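Local atomic coordinates of DNA polymerase epsilon subunit 3 (Drosophila melanogaster, PDB entry 2BYK), a protein that pairs with Chrac-16 as a histone-fold heterodimer that binds DNA and aids nucleosome sliding, and serves as an accessory subunit of DNA polymerase epsilon. Residues I64-I69 and V91-V96; D68-L73 and S80-L85. All coordinates share one frame; numbering follows the deposited sequence.

Contact 1 (I64-I69 and V91-V96)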
loop_
_atom_site.group_PDB
_atom_site.type_symbol
_atom_site.label_atom_id
_atom_site.label_comp_id
_atom_site.label_asym_id
_atom_site.label_seq_id
_atom_site.Cartn_x
_atom_site.Cartn_y
_atom_site.Cartn_z
ATOM N N ILE B 64 15.553 7.508 -5.953
ATOM C CA ILE B 64 14.103 7.653 -5.906
ATOM C C ILE B 64 13.717 8.783 -4.964
ATOM O O ILE B 64 13.990 8.711 -3.768
ATOM C CB ILE B 64 13.439 6.376 -5.383
ATOM C CG1 ILE B 64 13.703 5.220 -6.343
ATOM C CG2 ILE B 64 11.953 6.612 -5.192
ATOM C CD1 ILE B 64 13.237 3.887 -5.823
ATOM N N THR B 65 13.082 9.823 -5.499
ATOM C CA THR B 65 12.663 10.950 -4.676
ATOM C C THR B 65 11.302 10.606 -4.084
ATOM O O THR B 65 10.741 9.549 -4.377
ATOM C CB THR B 65 12.529 12.251 -5.508
ATOM O OG1 THR B 65 11.395 12.153 -6.376
ATOM C CG2 THR B 65 13.763 12.477 -6.355
ATOM N N ALA B 66 10.780 11.488 -3.239
ATOM C CA ALA B 66 9.471 11.266 -2.643
ATOM C C ALA B 66 8.428 11.620 -3.693
ATOM O O ALA B 66 7.288 11.169 -3.634
ATOM C CB ALA B 66 9.298 12.142 -1.426
ATOM N N LYS B 67 8.841 12.431 -4.662
ATOM C CA LYS B 67 7.969 12.871 -5.742
ATOM C C LYS B 67 7.794 11.762 -6.772
ATOM O O LYS B 67 6.745 11.659 -7.394
ATOM C CB LYS B 67 8.558 14.151 -6.345
ATOM C CG LYS B 67 8.723 15.216 -5.243
ATOM C CD LYS B 67 9.770 16.302 -5.500
ATOM C CE LYS B 67 9.885 17.216 -4.263
ATOM N NZ LYS B 67 10.858 18.337 -4.418
ATOM N N ASP B 68 8.815 10.919 -6.920
ATOM C CA ASP B 68 8.777 9.783 -7.841
ATOM C C ASP B 68 7.802 8.757 -7.339
ATOM O O ASP B 68 7.120 8.106 -8.123
ATOM C CB ASP B 68 10.130 9.110 -7.925
ATOM C CG ASP B 68 11.120 9.928 -8.673
ATOM O OD1 ASP B 68 12.332 9.628 -8.579
ATOM O OD2 ASP B 68 10.675 10.872 -9.365
ATOM N N ILE B 69 7.771 8.590 -6.021
ATOM C CA ILE B 69 6.859 7.641 -5.399
ATOM C C ILE B 69 5.470 8.256 -5.426
ATOM O O ILE B 69 4.479 7.560 -5.628
ATOM C CB ILE B 69 7.244 7.341 -3.927
ATOM C CG1 ILE B 69 8.628 6.694 -3.869
ATOM C CG2 ILE B 69 6.215 6.410 -3.295
ATOM C CD1 ILE B 69 9.135 6.463 -2.462
ATOM N N VAL B 91 5.058 17.268 7.181
ATOM C CA VAL B 91 5.356 17.180 8.601
ATOM C C VAL B 91 6.709 16.497 8.828
ATOM O O VAL B 91 7.462 16.890 9.713
ATOM C CB VAL B 91 4.267 16.382 9.347
ATOM C CG1 VAL B 91 4.533 16.403 10.839
ATOM C CG2 VAL B 91 2.912 16.962 9.051
ATOM N N TYR B 92 7.013 15.477 8.028
ATOM C CA TYR B 92 8.277 14.738 8.137
ATOM C C TYR B 92 9.463 15.647 7.866
ATOM O O TYR B 92 10.409 15.698 8.650
ATOM C CB TYR B 92 8.307 13.573 7.135
ATOM C CG TYR B 92 9.626 12.832 7.072
ATOM C CD1 TYR B 92 9.979 11.912 8.057
ATOM C CD2 TYR B 92 10.532 13.063 6.035
ATOM C CE1 TYR B 92 11.206 11.234 8.011
ATOM C CE2 TYR B 92 11.765 12.393 5.980
ATOM C CZ TYR B 92 12.092 11.483 6.973
ATOM O OH TYR B 92 13.297 10.827 6.940
ATOM N N ARG B 93 9.409 16.351 6.739
ATOM C CA ARG B 93 10.480 17.257 6.357
ATOM C C ARG B 93 10.729 18.299 7.454
ATOM O O ARG B 93 11.863 18.754 7.632
ATOM C CB ARG B 93 10.148 17.917 5.002
ATOM C CG ARG B 93 10.536 17.056 3.791
ATOM C CD ARG B 93 9.771 17.389 2.504
ATOM N NE ARG B 93 10.354 16.695 1.348
ATOM C CZ ARG B 93 9.729 16.463 0.190
ATOM N NH1 ARG B 93 10.369 15.827 -0.788
ATOM N NH2 ARG B 93 8.467 16.850 0.007
ATOM N N LYS B 94 9.681 18.649 8.206
ATOM C CA LYS B 94 9.792 19.634 9.289
ATOM C C LYS B 94 10.548 19.108 10.516
ATOM O O LYS B 94 11.517 19.725 10.957
ATOM C CB LYS B 94 8.400 20.142 9.713
ATOM C CG LYS B 94 7.792 21.191 8.771
ATOM C CD LYS B 94 6.453 21.770 9.270
ATOM C CE LYS B 94 5.267 20.829 9.023
ATOM N NZ LYS B 94 3.949 21.418 9.428
ATOM N N VAL B 95 10.110 17.978 11.066
ATOM C CA VAL B 95 10.773 17.403 12.232
ATOM C C VAL B 95 12.236 17.086 11.927
ATOM O O VAL B 95 13.078 17.076 12.827
ATOM C CB VAL B 95 10.078 16.108 12.711
ATOM C CG1 VAL B 95 8.636 16.389 13.049
ATOM C CG2 VAL B 95 10.172 15.040 11.650
ATOM N N VAL B 96 12.539 16.826 10.659
ATOM C CA VAL B 96 13.911 16.528 10.267
ATOM C C VAL B 96 14.748 17.810 10.293
ATOM O O VAL B 96 15.888 17.799 10.763
ATOM C CB VAL B 96 13.965 15.884 8.869
ATOM C CG1 VAL B 96 15.402 15.729 8.422
ATOM C CG2 VAL B 96 13.290 14.529 8.910
#

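Contact 2 (D68-L73 and S80-L85)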
loop_
_atom_site.group_PDB
_atom_site.type_symbol
_atom_site.label_atom_id
_atom_site.label_comp_id
_atom_site.label_asym_id
_atom_site.label_seq_id
_atom_site.Cartn_x
_atom_site.Cartn_y
_atom_site.Cartn_z
ATOM N N ASP B 68 8.815 10.919 -6.920
ATOM C CA ASP B 68 8.777 9.783 -7.841
ATOM C C ASP B 68 7.802 8.757 -7.339
ATOM O O ASP B 68 7.120 8.106 -8.123
ATOM C CB ASP B 68 10.130 9.110 -7.925
ATOM C CG ASP B 68 11.120 9.928 -8.673
ATOM O OD1 ASP B 68 12.332 9.628 -8.579
ATOM O OD2 ASP B 68 10.675 10.872 -9.365
ATOM N N ILE B 69 7.771 8.590 -6.021
ATOM C CA ILE B 69 6.859 7.641 -5.399
ATOM C C ILE B 69 5.470 8.256 -5.426
ATOM O O ILE B 69 4.479 7.560 -5.628
ATOM C CB ILE B 69 7.244 7.341 -3.927
ATOM C CG1 ILE B 69 8.628 6.694 -3.869
ATOM C CG2 ILE B 69 6.215 6.410 -3.295
ATOM C CD1 ILE B 69 9.135 6.463 -2.462
ATOM N N LEU B 70 5.398 9.567 -5.225
ATOM C CA LEU B 70 4.111 10.243 -5.241
ATOM C C LEU B 70 3.515 10.186 -6.643
ATOM O O LEU B 70 2.302 10.069 -6.799
ATOM C CB LEU B 70 4.257 11.696 -4.761
ATOM C CG LEU B 70 4.473 11.858 -3.248
ATOM C CD1 LEU B 70 4.601 13.327 -2.896
ATOM C CD2 LEU B 70 3.311 11.228 -2.483
ATOM N N GLN B 71 4.374 10.248 -7.658
ATOM C CA GLN B 71 3.928 10.188 -9.053
ATOM C C GLN B 71 3.557 8.767 -9.476
ATOM O O GLN B 71 2.614 8.573 -10.233
ATOM C CB GLN B 71 5.012 10.724 -9.988
ATOM C CG GLN B 71 5.304 12.200 -9.817
ATOM C CD GLN B 71 6.451 12.677 -10.693
ATOM O OE1 GLN B 71 7.551 12.107 -10.667
ATOM N NE2 GLN B 71 6.207 13.735 -11.465
ATOM N N THR B 72 4.307 7.779 -8.999
ATOM C CA THR B 72 4.022 6.388 -9.324
ATOM C C THR B 72 2.691 5.963 -8.700
ATOM O O THR B 72 1.967 5.149 -9.263
ATOM C CB THR B 72 5.142 5.468 -8.822
ATOM O OG1 THR B 72 6.342 5.759 -9.541
ATOM C CG2 THR B 72 4.779 4.016 -9.027
ATOM N N LEU B 73 2.365 6.517 -7.539
ATOM C CA LEU B 73 1.111 6.176 -6.883
ATOM C C LEU B 73 -0.072 6.730 -7.660
ATOM O O LEU B 73 -1.063 6.025 -7.844
ATOM C CB LEU B 73 1.071 6.707 -5.445
ATOM C CG LEU B 73 1.883 5.983 -4.373
ATOM C CD1 LEU B 73 1.681 6.678 -3.052
ATOM C CD2 LEU B 73 1.447 4.534 -4.264
ATOM N N SER B 80 -5.839 8.772 -4.523
ATOM C CA SER B 80 -6.538 9.200 -3.323
ATOM C C SER B 80 -5.560 9.196 -2.150
ATOM O O SER B 80 -5.807 9.796 -1.108
ATOM C CB SER B 80 -7.717 8.267 -3.041
ATOM O OG SER B 80 -7.355 6.913 -3.232
ATOM N N PHE B 81 -4.432 8.528 -2.345
ATOM C CA PHE B 81 -3.402 8.426 -1.319
ATOM C C PHE B 81 -2.559 9.688 -1.208
ATOM O O PHE B 81 -2.298 10.171 -0.110
ATOM C CB PHE B 81 -2.447 7.263 -1.626
ATOM C CG PHE B 81 -3.053 5.893 -1.473
ATOM C CD1 PHE B 81 -4.423 5.688 -1.613
ATOM C CD2 PHE B 81 -2.233 4.793 -1.242
ATOM C CE1 PHE B 81 -4.970 4.406 -1.528
ATOM C CE2 PHE B 81 -2.772 3.505 -1.156
ATOM C CZ PHE B 81 -4.146 3.315 -1.301
ATOM N N VAL B 82 -2.131 10.203 -2.358
ATOM C CA VAL B 82 -1.257 11.374 -2.442
ATOM C C VAL B 82 -1.508 12.562 -1.500
ATOM O O VAL B 82 -0.561 13.149 -0.976
ATOM C CB VAL B 82 -1.182 11.887 -3.896
ATOM C CG1 VAL B 82 0.008 12.830 -4.059
ATOM C CG2 VAL B 82 -1.049 10.710 -4.845
ATOM N N PRO B 83 -2.776 12.938 -1.272
ATOM C CA PRO B 83 -3.061 14.065 -0.375
ATOM C C PRO B 83 -2.465 13.876 1.025
ATOM O O PRO B 83 -1.641 14.673 1.488
ATOM C CB PRO B 83 -4.586 14.094 -0.343
ATOM C CG PRO B 83 -4.952 13.619 -1.700
ATOM C CD PRO B 83 -4.017 12.449 -1.895
ATOM N N SER B 84 -2.906 12.807 1.681
ATOM C CA SER B 84 -2.467 12.445 3.026
ATOM C C SER B 84 -0.959 12.273 3.092
ATOM O O SER B 84 -0.323 12.736 4.034
ATOM C CB SER B 84 -3.128 11.137 3.441
ATOM O OG SER B 84 -4.240 10.867 2.604
ATOM N N LEU B 85 -0.408 11.596 2.085
ATOM C CA LEU B 85 1.025 11.332 1.990
ATOM C C LEU B 85 1.865 12.592 1.832
ATOM O O LEU B 85 3.024 12.633 2.245
ATOM C CB LEU B 85 1.303 10.382 0.822
ATOM C CG LEU B 85 0.752 8.963 0.997
ATOM C CD1 LEU B 85 0.988 8.160 -0.271
ATOM C CD2 LEU B 85 1.423 8.299 2.203
#

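Contact 1 (I64-I69 and V91-V96)
R93 reaches from helix 82-96 to the start of helix 66-75 and meets A66 and K67 there. It has the most surface buried of the three. One nitrogen of its guanidinium does all the touching. NH1 lies 3.9 Å from CB of A66 and 3.8 Å from CE of K67. Both carbons approach the guanidinium plane obliquely. The R93 chain is stretched from CG to NE, with chi2 158° and chi3 170°, and this spans a backbone gap of 10.9 Å between the CA atoms of A66 and R93. K67 is also extended beyond CG, and the two long side chains cross at about a right angle. Their like charges come close, with K67 NZ 4.4 Å from R93 NH1. An acidic side chain of the partner protein forms a salt bridge with the same NH1, and its negative charge probably offsets the two positive ones.

In the histone fold, helix 66-75 is the short helix that follows the long central one, here 31-58. Its first turn is closed by a capping box. At the N-cap, OG1 of T65 accepts from D68 N at 2.9 Å and, weakly, from K67 N. In return T65 N donates to D68 OD1 at 3.2 Å, almost straight at 173° but from above the carboxylate plane. A66 also packs on an acidic side chain of the partner protein.

Contact 2 (D68-L73 and S80-L85)
In L70 and L73 CG lies beside the backbone N (chi1 -74° and -75°). L70 then uses its side branch, CD2, on V82 and L85, whereas L73 uses CD1, the methyl that continues the extended chain, on L85 and F81. V82 has CG1 opposite its own N (chi1 -164°), which brings that methyl to L70. CD2 of L70 touches two partners, lying 4.0 Å from both V82 CG1 and L85 CB. L70 and L85 run past each other in opposite directions. The other methyl of V82, CG2, lies 3.9 Å from the backbone O of L70. The backbones are closest here, with the CA atoms of L70 and V82 6.2 Å apart.

This is where the short third helix of the histone fold, 66-75, packs on the start of an additional C-terminal helix, 82-96. The contact is apolar and largely buried. L73 and L85 cross at about a right angle, and their CD1 methyls face each other end on; the modelled separation is too short to be taken literally. CD1 of L73 also reaches CB of F81, more loosely, at 4.4 Å. I69, L73, F81 and L85 all pack on apolar side chains of the partner protein. On helix 66-75, O of D68 accepts from both N and OG1 of T72, which come from opposite faces of the carbonyl plane.

Contacts 1 and 2 join the same two helices, 66-75 and 82-96, and their centres are about 11 Å apart. Both start from the same part of the chain and share D68 and I69. The segments come in the order 64-69, 68-73, 80-85, 91-96. The chain turns back between 68-73 and 80-85, so contact 2 closes next to the turn and contact 1 closes farther along helix 82-96. Contact 2 joins segments nearer in sequence. It is also the more buried, about 8 Å from the chain centre. Contact 1 lies about 13 Å out and is partly exposed. Side chains at both contacts also touch the partner protein, so this helix pair forms part of the heterodimer interface.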